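Long-range contacts in putative glutathionylspermidine synthase (Methylobacillus flagellatus, PDB 3N6X), which is probably an ATP-dependent ligase of the circularly permuted ATP-grasp family, perhaps a glutathionylspermidine synthase: residues D89-R94 and V439-G444; A145-V150 and P431-G436; S171-N176 and E197-V202; P443-R448 and K467-L472. All blocks are in the same frame, centred on the assembly; numbering follows the deposited sequence.

Contact 1. Residues D89-R94 and V439-G444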
loop_
_atom_site.group_PDB
_atom_site.type_symbol
_atom_site.label_atom_id
_atom_site.label_comp_id
_atom_site.label_asym_id
_atom_site.label_seq_id
_atom_site.Cartn_x
_atom_site.Cartn_y
_atom_site.Cartn_z
ATOM N N ASP A 89 13.895 -1.635 7.638
ATOM C CA ASP A 89 14.615 -2.911 7.510
ATOM C C ASP A 89 13.633 -4.066 7.377
ATOM O O ASP A 89 13.832 -4.934 6.534
ATOM C CB ASP A 89 15.546 -3.145 8.719
ATOM C CG ASP A 89 16.825 -2.318 8.698
ATOM O OD1 ASP A 89 17.290 -1.965 7.587
ATOM O OD2 ASP A 89 17.374 -2.050 9.787
ATOM N N GLY A 90 12.555 -4.025 8.167
ATOM C CA GLY A 90 11.491 -5.026 8.140
ATOM C C GLY A 90 10.738 -5.089 6.827
ATOM O O GLY A 90 10.483 -6.182 6.308
ATOM N N ALA A 91 10.389 -3.908 6.265
ATOM C CA ALA A 91 9.672 -3.811 4.981
ATOM C C ALA A 91 10.540 -4.264 3.804
ATOM O O ALA A 91 10.055 -4.996 2.944
ATOM C CB ALA A 91 9.168 -2.385 4.760
ATOM N N ILE A 92 11.847 -3.885 3.799
ATOM C CA ILE A 92 12.790 -4.290 2.737
ATOM C C ILE A 92 12.993 -5.813 2.759
ATOM O O ILE A 92 13.011 -6.453 1.701
ATOM C CB ILE A 92 14.141 -3.512 2.851
ATOM C CG1 ILE A 92 13.964 -2.045 2.417
ATOM C CG2 ILE A 92 15.277 -4.204 2.040
ATOM C CD1 ILE A 92 15.098 -1.087 2.870
ATOM N N GLN A 93 13.132 -6.392 3.973
ATOM C CA GLN A 93 13.328 -7.835 4.147
ATOM C C GLN A 93 12.150 -8.601 3.561
ATOM O O GLN A 93 12.352 -9.556 2.809
ATOM C CB GLN A 93 13.505 -8.179 5.643
ATOM C CG GLN A 93 13.649 -9.680 5.894
ATOM C CD GLN A 93 13.407 -10.048 7.320
ATOM O OE1 GLN A 93 12.314 -9.868 7.862
ATOM N NE2 GLN A 93 14.405 -10.618 7.943
ATOM N N ARG A 94 10.911 -8.150 3.886
ATOM C CA ARG A 94 9.672 -8.766 3.444
ATOM C C ARG A 94 9.528 -8.694 1.930
ATOM O O ARG A 94 9.223 -9.702 1.296
ATOM C CB ARG A 94 8.476 -8.095 4.136
ATOM C CG ARG A 94 7.168 -8.836 3.926
ATOM C CD ARG A 94 6.016 -8.174 4.656
ATOM N NE ARG A 94 4.753 -8.876 4.406
ATOM C CZ ARG A 94 4.212 -9.764 5.237
ATOM N NH1 ARG A 94 4.814 -10.066 6.383
ATOM N NH2 ARG A 94 3.065 -10.352 4.931
ATOM N N VAL A 439 16.986 -1.851 -3.177
ATOM C CA VAL A 439 15.696 -1.842 -2.510
ATOM C C VAL A 439 15.711 -0.741 -1.448
ATOM O O VAL A 439 16.601 -0.718 -0.595
ATOM C CB VAL A 439 15.327 -3.231 -1.933
ATOM C CG1 VAL A 439 13.903 -3.235 -1.405
ATOM C CG2 VAL A 439 15.516 -4.327 -2.979
ATOM N N SER A 440 14.787 0.223 -1.557
ATOM C CA SER A 440 14.781 1.378 -0.670
ATOM C C SER A 440 13.385 1.883 -0.394
ATOM O O SER A 440 12.429 1.482 -1.062
ATOM C CB SER A 440 15.638 2.506 -1.256
ATOM O OG SER A 440 15.147 2.954 -2.512
ATOM N N LEU A 441 13.268 2.753 0.619
ATOM C CA LEU A 441 12.038 3.412 0.996
ATOM C C LEU A 441 12.331 4.879 1.098
ATOM O O LEU A 441 13.319 5.261 1.727
ATOM C CB LEU A 441 11.567 2.935 2.380
ATOM C CG LEU A 441 10.810 1.651 2.445
ATOM C CD1 LEU A 441 11.721 0.524 2.800
ATOM C CD2 LEU A 441 9.733 1.728 3.483
ATOM N N VAL A 442 11.454 5.715 0.553
ATOM C CA VAL A 442 11.520 7.153 0.780
ATOM C C VAL A 442 10.985 7.337 2.228
ATOM O O VAL A 442 10.084 6.600 2.618
ATOM C CB VAL A 442 10.676 7.926 -0.291
ATOM C CG1 VAL A 442 10.285 9.319 0.188
ATOM C CG2 VAL A 442 11.420 7.997 -1.621
ATOM N N PRO A 443 11.606 8.192 3.084
ATOM C CA PRO A 443 11.146 8.283 4.488
ATOM C C PRO A 443 9.783 8.966 4.654
ATOM O O PRO A 443 9.672 10.071 5.206
ATOM C CB PRO A 443 12.277 9.042 5.184
ATOM C CG PRO A 443 12.880 9.861 4.108
ATOM C CD PRO A 443 12.758 9.082 2.834
ATOM N N GLY A 444 8.753 8.268 4.223
ATOM C CA GLY A 444 7.380 8.725 4.326
ATOM C C GLY A 444 6.407 7.589 4.164
ATOM O O GLY A 444 6.792 6.491 3.756
#
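Ile92 packs on Val439 and Leu441 in an apolar helix-on-sheet contact, where helix 81-105 covers strand 439-441 of the large mixed sheet of this circularly permuted ATP-grasp protein. The contact lies toward the surface and illustrates how a strand offers one face to a helix: Val439 and Leu441 point toward segment 89-94, while Ser440 between them points away. The axes of helix 89-94 and strand 439-441 approach to 8.7 Å, with their directions 142° apart. No hydrogen bond joins the two segments, and the fit rests on branched side chains. Ile92 does most of the work by dividing its branches. CG2, anti to the backbone N, lies 3.8 Å from CG1 of Val439. CG1, anti to the carbonyl carbon (chi1 -73°), turns to Leu441, and CD1 beyond it comes to 3.8 Å from Val439 O. Ile92 runs alongside Val439 and Leu441, antiparallel to each. Ala91 contributes less, its CB standing 4.3 Å from Leu441 CD1. The contact is continued on the neighbouring strand 423-435, where Val433 touches Ala91, Val439 and Leu441, and one or two turns earlier in the helix, where Ser88 and Trp84 also touch Leu441. Leu441 CD1 lies 3.4 Å from Ile92 CG1, a close approach that, with the unusual chi2 of Leu441 (97°), may be partly a matter of the model.

Contact 2. Residues A145-V150 and P431-G436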
loop_
_atom_site.group_PDB
_atom_site.type_symbol
_atom_site.label_atom_id
_atom_site.label_comp_id
_atom_site.label_asym_id
_atom_site.label_seq_id
_atom_site.Cartn_x
_atom_site.Cartn_y
_atom_site.Cartn_z
ATOM N N ALA A 145 5.984 -1.874 -3.932
ATOM C CA ALA A 145 5.252 -2.705 -2.998
ATOM C C ALA A 145 4.744 -1.857 -1.857
ATOM O O ALA A 145 5.531 -1.183 -1.190
ATOM C CB ALA A 145 6.158 -3.799 -2.463
ATOM N N GLY A 146 3.437 -1.870 -1.660
ATOM C CA GLY A 146 2.797 -1.213 -0.528
ATOM C C GLY A 146 2.623 -2.200 0.610
ATOM O O GLY A 146 2.224 -3.345 0.385
ATOM N N VAL A 147 2.989 -1.801 1.822
ATOM C CA VAL A 147 2.906 -2.676 2.998
ATOM C C VAL A 147 2.004 -2.022 4.021
ATOM O O VAL A 147 2.369 -0.993 4.568
ATOM C CB VAL A 147 4.331 -2.962 3.604
ATOM C CG1 VAL A 147 4.253 -3.969 4.747
ATOM C CG2 VAL A 147 5.313 -3.437 2.530
ATOM N N ASP A 148 0.832 -2.597 4.282
ATOM C CA ASP A 148 -0.074 -2.017 5.277
ATOM C C ASP A 148 0.327 -2.449 6.693
ATOM O O ASP A 148 0.365 -3.642 6.994
ATOM C CB ASP A 148 -1.551 -2.331 4.950
ATOM C CG ASP A 148 -2.021 -1.696 3.636
ATOM O OD1 ASP A 148 -1.760 -0.487 3.430
ATOM O OD2 ASP A 148 -2.639 -2.417 2.809
ATOM N N LEU A 149 0.699 -1.477 7.532
ATOM C CA LEU A 149 1.215 -1.735 8.880
ATOM C C LEU A 149 0.345 -1.150 9.952
ATOM O O LEU A 149 -0.192 -0.054 9.791
ATOM C CB LEU A 149 2.634 -1.149 9.036
ATOM C CG LEU A 149 3.688 -1.683 8.108
ATOM C CD1 LEU A 149 4.833 -0.716 7.996
ATOM C CD2 LEU A 149 4.189 -3.026 8.578
ATOM N N VAL A 150 0.288 -1.833 11.099
ATOM C CA VAL A 150 -0.420 -1.361 12.288
ATOM C C VAL A 150 0.503 -1.486 13.488
ATOM O O VAL A 150 1.400 -2.336 13.496
ATOM C CB VAL A 150 -1.789 -2.058 12.524
ATOM C CG1 VAL A 150 -2.769 -1.752 11.396
ATOM C CG2 VAL A 150 -1.634 -3.568 12.734
ATOM N N PRO A 431 3.844 2.503 3.992
ATOM C CA PRO A 431 5.035 2.951 3.262
ATOM C C PRO A 431 5.126 2.229 1.898
ATOM O O PRO A 431 4.409 1.248 1.664
ATOM C CB PRO A 431 6.185 2.570 4.196
ATOM C CG PRO A 431 5.678 1.412 4.989
ATOM C CD PRO A 431 4.160 1.406 4.930
ATOM N N PHE A 432 5.989 2.720 1.001
ATOM C CA PHE A 432 6.110 2.177 -0.345
ATOM C C PHE A 432 7.525 1.716 -0.602
ATOM O O PHE A 432 8.434 2.530 -0.638
ATOM C CB PHE A 432 5.677 3.232 -1.390
ATOM C CG PHE A 432 4.231 3.666 -1.257
ATOM C CD1 PHE A 432 3.864 4.658 -0.345
ATOM C CD2 PHE A 432 3.230 3.055 -2.009
ATOM C CE1 PHE A 432 2.524 5.028 -0.191
ATOM C CE2 PHE A 432 1.890 3.431 -1.858
ATOM C CZ PHE A 432 1.545 4.412 -0.949
ATOM N N VAL A 433 7.723 0.416 -0.753
ATOM C CA VAL A 433 9.053 -0.125 -0.980
ATOM C C VAL A 433 9.361 -0.104 -2.468
ATOM O O VAL A 433 8.582 -0.638 -3.273
ATOM C CB VAL A 433 9.227 -1.542 -0.367
ATOM C CG1 VAL A 433 10.630 -2.070 -0.616
ATOM C CG2 VAL A 433 8.913 -1.539 1.123
ATOM N N LEU A 434 10.518 0.478 -2.836
ATOM C CA LEU A 434 10.939 0.587 -4.230
ATOM C C LEU A 434 12.104 -0.317 -4.532
ATOM O O LEU A 434 13.124 -0.233 -3.866
ATOM C CB LEU A 434 11.276 2.060 -4.574
ATOM C CG LEU A 434 10.113 3.069 -4.390
ATOM C CD1 LEU A 434 10.573 4.478 -4.668
ATOM C CD2 LEU A 434 8.924 2.725 -5.301
ATOM N N SER A 435 11.955 -1.194 -5.521
ATOM C CA SER A 435 13.021 -2.115 -5.928
ATOM C C SER A 435 13.410 -1.869 -7.380
ATOM O O SER A 435 12.585 -1.997 -8.279
ATOM C CB SER A 435 12.587 -3.576 -5.762
ATOM O OG SER A 435 12.062 -3.860 -4.479
ATOM N N GLY A 436 14.658 -1.512 -7.581
ATOM C CA GLY A 436 15.256 -1.327 -8.894
ATOM C C GLY A 436 16.541 -2.107 -8.911
ATOM O O GLY A 436 16.517 -3.334 -8.755
#
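Ala145 and Val433 face each other as an antiparallel hydrogen-bonded pair, the fixed point from which the register of the two strands can be read. The backbone bonds come first. Ala145 N donates to Val433 O at 3.0 Å, and Val433 N returns a bond to Ala145 O at 2.7 Å. Gly146 and Phe432 follow as a non-hydrogen-bonded pair, with Phe432 CA making a CA-H...O contact to Ala145 O at 3.5 Å. At Val147 and Pro431 the pairing is locally weakened: Val147 N reaches Pro431 O only in a weak bond of 3.4 Å, and Pro431 has no N-H to give back, its ring carbon CD lying 3.0 Å from Val147 O instead. Backbone bonding resumes at Leu149, with Leu429. Apolar contacts make up the rest. Leu149 and Pro431 cross at about a right angle, with Leu149 CD1 3.8 Å from Pro431 CG, and Val147 CG2 stands 4.3 Å from Val433 CG2. An alanine in place of Pro431 lacks CG and CD, which would probably leave a gap beside Leu149 CD1. Strand 157-163 pairs with strand 144-151 as well, and the joined sheet is covered on both sides: helix 81-105 touches Ala145 and Val433 through Val95 and Ala91, whereas Tyr199 of helix 199-209 packs on Phe432 from the other face.

Contact 3. Residues S171-N176 and E197-V202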
loop_
_atom_site.group_PDB
_atom_site.type_symbol
_atom_site.label_atom_id
_atom_site.label_comp_id
_atom_site.label_asym_id
_atom_site.label_seq_id
_atom_site.Cartn_x
_atom_site.Cartn_y
_atom_site.Cartn_z
ATOM N N SER A 171 0.177 9.870 -3.911
ATOM C CA SER A 171 -0.315 11.241 -4.141
ATOM C C SER A 171 -0.828 11.873 -2.848
ATOM O O SER A 171 -0.526 13.031 -2.584
ATOM C CB SER A 171 -1.378 11.274 -5.240
ATOM O OG SER A 171 -2.537 10.546 -4.866
ATOM N N TYR A 172 -1.501 11.081 -1.988
ATOM C CA TYR A 172 -1.954 11.573 -0.688
ATOM C C TYR A 172 -0.752 11.819 0.242
ATOM O O TYR A 172 -0.724 12.814 0.953
ATOM C CB TYR A 172 -2.941 10.599 -0.046
ATOM C CG TYR A 172 -4.278 10.530 -0.746
ATOM C CD1 TYR A 172 -5.213 11.551 -0.611
ATOM C CD2 TYR A 172 -4.644 9.405 -1.479
ATOM C CE1 TYR A 172 -6.454 11.489 -1.252
ATOM C CE2 TYR A 172 -5.881 9.329 -2.121
ATOM C CZ TYR A 172 -6.781 10.378 -2.010
ATOM O OH TYR A 172 -8.005 10.305 -2.637
HETATM N N MSE A 173 0.268 10.959 0.171
HETATM C CA MSE A 173 1.482 11.122 0.975
HETATM C C MSE A 173 2.196 12.433 0.588
HETATM O O MSE A 173 2.575 13.215 1.465
HETATM C CB MSE A 173 2.430 9.907 0.784
HETATM C CG MSE A 173 3.817 10.108 1.416
HETATM SE SE MSE A 173 5.052 8.647 1.063
HETATM C CE MSE A 173 5.894 9.330 -0.525
ATOM N N LEU A 174 2.357 12.669 -0.723
ATOM C CA LEU A 174 3.050 13.854 -1.221
ATOM C C LEU A 174 2.284 15.142 -0.957
ATOM O O LEU A 174 2.870 16.097 -0.448
ATOM C CB LEU A 174 3.412 13.698 -2.709
ATOM C CG LEU A 174 4.377 12.541 -3.013
ATOM C CD1 LEU A 174 4.499 12.304 -4.504
ATOM C CD2 LEU A 174 5.747 12.780 -2.389
ATOM N N GLU A 175 0.955 15.135 -1.186
ATOM C CA GLU A 175 0.099 16.310 -0.971
ATOM C C GLU A 175 -0.116 16.641 0.485
ATOM O O GLU A 175 -0.267 17.812 0.820
ATOM C CB GLU A 175 -1.254 16.163 -1.706
ATOM C CG GLU A 175 -1.145 16.394 -3.215
ATOM C CD GLU A 175 -0.443 17.685 -3.632
ATOM O OE1 GLU A 175 -0.791 18.765 -3.092
ATOM O OE2 GLU A 175 0.479 17.608 -4.476
ATOM N N ASN A 176 -0.133 15.630 1.363
ATOM C CA ASN A 176 -0.315 15.886 2.788
ATOM C C ASN A 176 0.880 16.611 3.357
ATOM O O ASN A 176 0.707 17.498 4.186
ATOM C CB ASN A 176 -0.602 14.601 3.567
ATOM C CG ASN A 176 -1.969 14.035 3.308
ATOM O OD1 ASN A 176 -2.831 14.679 2.703
ATOM N ND2 ASN A 176 -2.176 12.786 3.704
ATOM N N GLU A 197 9.291 14.522 -1.206
ATOM C CA GLU A 197 8.980 14.963 -2.578
ATOM C C GLU A 197 9.890 14.468 -3.700
ATOM O O GLU A 197 9.562 14.649 -4.877
ATOM C CB GLU A 197 8.698 16.469 -2.654
ATOM C CG GLU A 197 9.895 17.363 -2.372
ATOM C CD GLU A 197 9.560 18.839 -2.451
ATOM O OE1 GLU A 197 9.274 19.327 -3.570
ATOM O OE2 GLU A 197 9.521 19.496 -1.386
ATOM N N HIS A 198 10.983 13.778 -3.347
ATOM C CA HIS A 198 11.907 13.201 -4.331
ATOM C C HIS A 198 11.457 11.783 -4.784
ATOM O O HIS A 198 12.090 11.196 -5.662
ATOM C CB HIS A 198 13.334 13.165 -3.769
ATOM C CG HIS A 198 13.467 12.380 -2.495
ATOM N ND1 HIS A 198 12.780 12.744 -1.342
ATOM C CD2 HIS A 198 14.224 11.295 -2.226
ATOM C CE1 HIS A 198 13.142 11.872 -0.418
ATOM N NE2 HIS A 198 14.003 10.975 -0.903
ATOM N N TYR A 199 10.358 11.256 -4.189
ATOM C CA TYR A 199 9.801 9.933 -4.510
ATOM C C TYR A 199 9.646 9.711 -6.025
ATOM O O TYR A 199 10.234 8.771 -6.531
ATOM C CB TYR A 199 8.465 9.671 -3.746
ATOM C CG TYR A 199 7.764 8.393 -4.175
ATOM C CD1 TYR A 199 6.965 8.360 -5.321
ATOM C CD2 TYR A 199 7.918 7.211 -3.453
ATOM C CE1 TYR A 199 6.373 7.180 -5.755
ATOM C CE2 TYR A 199 7.303 6.029 -3.861
ATOM C CZ TYR A 199 6.546 6.013 -5.024
ATOM O OH TYR A 199 5.931 4.858 -5.435
ATOM N N PRO A 200 8.943 10.610 -6.793
ATOM C CA PRO A 200 8.789 10.377 -8.246
ATOM C C PRO A 200 10.091 10.221 -9.027
ATOM O O PRO A 200 10.152 9.410 -9.956
ATOM C CB PRO A 200 7.999 11.600 -8.705
ATOM C CG PRO A 200 7.222 11.990 -7.519
ATOM C CD PRO A 200 8.145 11.777 -6.367
ATOM N N GLN A 201 11.145 10.955 -8.630
ATOM C CA GLN A 201 12.436 10.866 -9.302
ATOM C C GLN A 201 13.208 9.620 -8.892
ATOM O O GLN A 201 13.920 9.047 -9.719
ATOM C CB GLN A 201 13.258 12.156 -9.112
ATOM C CG GLN A 201 12.726 13.338 -9.933
ATOM C CD GLN A 201 12.650 13.054 -11.418
ATOM O OE1 GLN A 201 13.604 12.583 -12.048
ATOM N NE2 GLN A 201 11.525 13.369 -12.011
ATOM N N VAL A 202 13.026 9.159 -7.637
ATOM C CA VAL A 202 13.598 7.881 -7.174
ATOM C C VAL A 202 12.904 6.745 -7.967
ATOM O O VAL A 202 13.574 5.867 -8.494
ATOM C CB VAL A 202 13.445 7.680 -5.630
ATOM C CG1 VAL A 202 13.855 6.255 -5.210
ATOM C CG2 VAL A 202 14.246 8.731 -4.852
#
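The ring of Tyr199 is met by the methyl group of Met173, a selenomethionine in this crystal, which approaches obliquely. CE of Met173 lies 4.1 Å from Tyr199 CD2 and equally far from Tyr199 CB, at the root of the ring. The two side chains cross at about a right angle. Beyond the two segments, the same tyrosine touches Phe432 and Leu434 of strand 423-435 and also Val442, and the methyl group is one member of a larger apolar surround. Met173 shows how a long flexible chain can be fitted to such a place: CG leaves anti to the backbone N, the chain continues extended, and a bend at chi3 (92°) sets CE against the tyrosine.

The saturated ring of Pro200 meets Leu174 tip to tip, with Leu174 CD1 4.1 Å from Pro200 CG. Leu174 gives the largest share of the buried surface and uses both methyl groups. Its CD2 turns to the backbone just before helix 199-209, reaching 3.9 Å from Glu197 CA. The same methyl group lies 4.3 Å from Tyr199 CB. Glu197 therefore joins through its main chain, and its carboxylate is directed elsewhere. No hydrogen bond crosses between the segments. Phe237 of helix 232-242 also touches Leu174 and brings in a third helix. The arrangement is that of a helix-on-sheet layer of the ATP-grasp family to which the sequence is assigned, in which helix 170-183 packs on the first turn of helix 199-209 over the central sheet.

Contact 4. Residues P443-R448 and K467-L472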
loop_
_atom_site.group_PDB
_atom_site.type_symbol
_atom_site.label_atom_id
_atom_site.label_comp_id
_atom_site.label_asym_id
_atom_site.label_seq_id
_atom_site.Cartn_x
_atom_site.Cartn_y
_atom_site.Cartn_z
ATOM N N PRO A 443 11.606 8.192 3.084
ATOM C CA PRO A 443 11.146 8.283 4.488
ATOM C C PRO A 443 9.783 8.966 4.654
ATOM O O PRO A 443 9.672 10.071 5.206
ATOM C CB PRO A 443 12.277 9.042 5.184
ATOM C CG PRO A 443 12.880 9.861 4.108
ATOM C CD PRO A 443 12.758 9.082 2.834
ATOM N N GLY A 444 8.753 8.268 4.223
ATOM C CA GLY A 444 7.380 8.725 4.326
ATOM C C GLY A 444 6.407 7.589 4.164
ATOM O O GLY A 444 6.792 6.491 3.756
ATOM N N ALA A 445 5.138 7.850 4.450
ATOM C CA ALA A 445 4.090 6.846 4.357
ATOM C C ALA A 445 2.723 7.502 4.305
ATOM O O ALA A 445 2.547 8.628 4.791
ATOM C CB ALA A 445 4.157 5.904 5.564
ATOM N N LEU A 446 1.738 6.788 3.755
ATOM C CA LEU A 446 0.373 7.243 3.809
ATOM C C LEU A 446 -0.191 6.801 5.158
ATOM O O LEU A 446 -0.106 5.636 5.495
ATOM C CB LEU A 446 -0.458 6.642 2.650
ATOM C CG LEU A 446 -1.995 6.834 2.747
ATOM C CD1 LEU A 446 -2.376 8.320 2.741
ATOM C CD2 LEU A 446 -2.703 6.104 1.640
ATOM N N CYS A 447 -0.696 7.734 5.948
ATOM C CA CYS A 447 -1.320 7.392 7.212
ATOM C C CYS A 447 -2.810 7.635 7.120
ATOM O O CYS A 447 -3.232 8.712 6.715
ATOM C CB CYS A 447 -0.696 8.165 8.365
ATOM S SG CYS A 447 -1.484 7.866 9.962
ATOM N N ARG A 448 -3.606 6.613 7.438
ATOM C CA ARG A 448 -5.065 6.694 7.406
ATOM C C ARG A 448 -5.600 6.652 8.813
ATOM O O ARG A 448 -5.046 5.944 9.663
ATOM C CB ARG A 448 -5.654 5.566 6.571
ATOM C CG ARG A 448 -5.357 5.693 5.085
ATOM C CD ARG A 448 -5.938 4.535 4.314
ATOM N NE ARG A 448 -5.171 3.303 4.514
ATOM C CZ ARG A 448 -5.708 2.084 4.536
ATOM N NH1 ARG A 448 -7.017 1.924 4.376
ATOM N NH2 ARG A 448 -4.938 1.017 4.701
ATOM N N LYS A 467 -3.587 11.617 7.439
ATOM C CA LYS A 467 -2.657 12.409 8.230
ATOM C C LYS A 467 -1.348 12.453 7.485
ATOM O O LYS A 467 -1.086 11.583 6.650
ATOM C CB LYS A 467 -2.413 11.738 9.592
ATOM C CG LYS A 467 -3.542 11.883 10.586
ATOM C CD LYS A 467 -3.211 11.128 11.847
ATOM C CE LYS A 467 -4.171 11.428 12.969
ATOM N NZ LYS A 467 -3.669 12.520 13.839
ATOM N N ASP A 468 -0.495 13.419 7.817
ATOM C CA ASP A 468 0.866 13.474 7.298
ATOM C C ASP A 468 1.702 12.572 8.203
ATOM O O ASP A 468 1.433 12.506 9.401
ATOM C CB ASP A 468 1.396 14.925 7.362
ATOM C CG ASP A 468 2.769 15.155 6.746
ATOM O OD1 ASP A 468 3.302 14.216 6.101
ATOM O OD2 ASP A 468 3.305 16.272 6.898
ATOM N N THR A 469 2.673 11.848 7.641
ATOM C CA THR A 469 3.565 10.994 8.439
ATOM C C THR A 469 4.948 11.601 8.439
ATOM O O THR A 469 5.562 11.763 7.371
ATOM C CB THR A 469 3.579 9.531 7.913
ATOM O OG1 THR A 469 2.246 9.054 7.815
ATOM C CG2 THR A 469 4.403 8.592 8.802
ATOM N N TRP A 470 5.444 11.942 9.629
ATOM C CA TRP A 470 6.761 12.543 9.788
ATOM C C TRP A 470 7.782 11.509 10.212
ATOM O O TRP A 470 7.598 10.847 11.231
ATOM C CB TRP A 470 6.717 13.653 10.841
ATOM C CG TRP A 470 5.944 14.883 10.456
ATOM C CD1 TRP A 470 5.292 15.123 9.279
ATOM C CD2 TRP A 470 5.776 16.058 11.255
ATOM N NE1 TRP A 470 4.700 16.364 9.310
ATOM C CE2 TRP A 470 4.983 16.962 10.513
ATOM C CE3 TRP A 470 6.220 16.437 12.540
ATOM C CZ2 TRP A 470 4.642 18.230 11.000
ATOM C CZ3 TRP A 470 5.861 17.682 13.029
ATOM C CH2 TRP A 470 5.088 18.567 12.262
ATOM N N ILE A 471 8.863 11.372 9.443
ATOM C CA ILE A 471 9.979 10.524 9.830
ATOM C C ILE A 471 11.109 11.457 10.213
ATOM O O ILE A 471 11.523 12.295 9.401
ATOM C CB ILE A 471 10.373 9.473 8.730
ATOM C CG1 ILE A 471 9.402 8.252 8.747
ATOM C CG2 ILE A 471 11.805 8.970 8.942
ATOM C CD1 ILE A 471 8.008 8.456 8.205
ATOM N N LEU A 472 11.528 11.404 11.480
ATOM C CA LEU A 472 12.590 12.278 11.985
ATOM C C LEU A 472 13.955 11.841 11.507
ATOM O O LEU A 472 14.215 10.640 11.411
ATOM C CB LEU A 472 12.541 12.390 13.517
ATOM C CG LEU A 472 11.216 12.911 14.109
ATOM C CD1 LEU A 472 11.403 13.324 15.552
ATOM C CD2 LEU A 472 10.628 14.094 13.263
HETATM O O HOH W 1 8.970 12.372 6.588
HETATM O O HOH W 2 4.947 10.898 4.821
HETATM O O HOH W 3 0.022 10.630 4.472
#
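Thr469 and Lys467 make the direct hydrogen bonds to segment 443-448. Lys467 N donates to Cys447 O at 3.0 Å. The hydroxyl OG1 of Thr469, set beside its own backbone N (chi1 -52°), donates to Ala445 O at 3.1 Å from well above the carbonyl plane. Waters supply the other polar links. Water 1 donates to Pro443 O at 2.8 Å and accepts from Ile471 N, while water 2 accepts from Ala445 N and lies 2.8 Å from Thr469 O. Water 3 lies among Ala445 O and Lys467 O, with a weak bond from Cys447 N. Strands 446-450 and 464-471 pair antiparallel in the mixed sheet, and waters bridge the backbones at Pro443 and Ala445, leading into that pairing. An alanine in place of Thr469 lacks OG1 and CG2, and would probably leave Ala445 O without this donor and open a gap beside Ala445 CB. Apolar contacts complete the interface: Pro443 CB lies 3.8 Å from Ile471 CG2, and Cys447 SG packs 4.0 Å from Lys467 CB. The Lys467 chain then leads away, its NZ forming a salt bridge with Asp73.

From the N terminus, helix 81-105 opens contact 1 at 89-94, and strand 144-151 opens contact 2. Contact 3 opens at 171-176 and closes its short loop first, at 197-202. It is nested inside contact 2, which closes at 431-436, and that loop lies in turn inside contact 1, closed at 439-444. Contact 4 begins where contact 1 ends, the two sharing Pro443 and Gly444, and closes near the C terminus at 467-472. Contacts 1, 2 and 4 meet on one mixed sheet. Contact 3 joins them from its helical layer: Met173 SE packs against Gly444, and Tyr199 against Leu434. Val433 links contacts 1 and 2 through Ala91 and Val439.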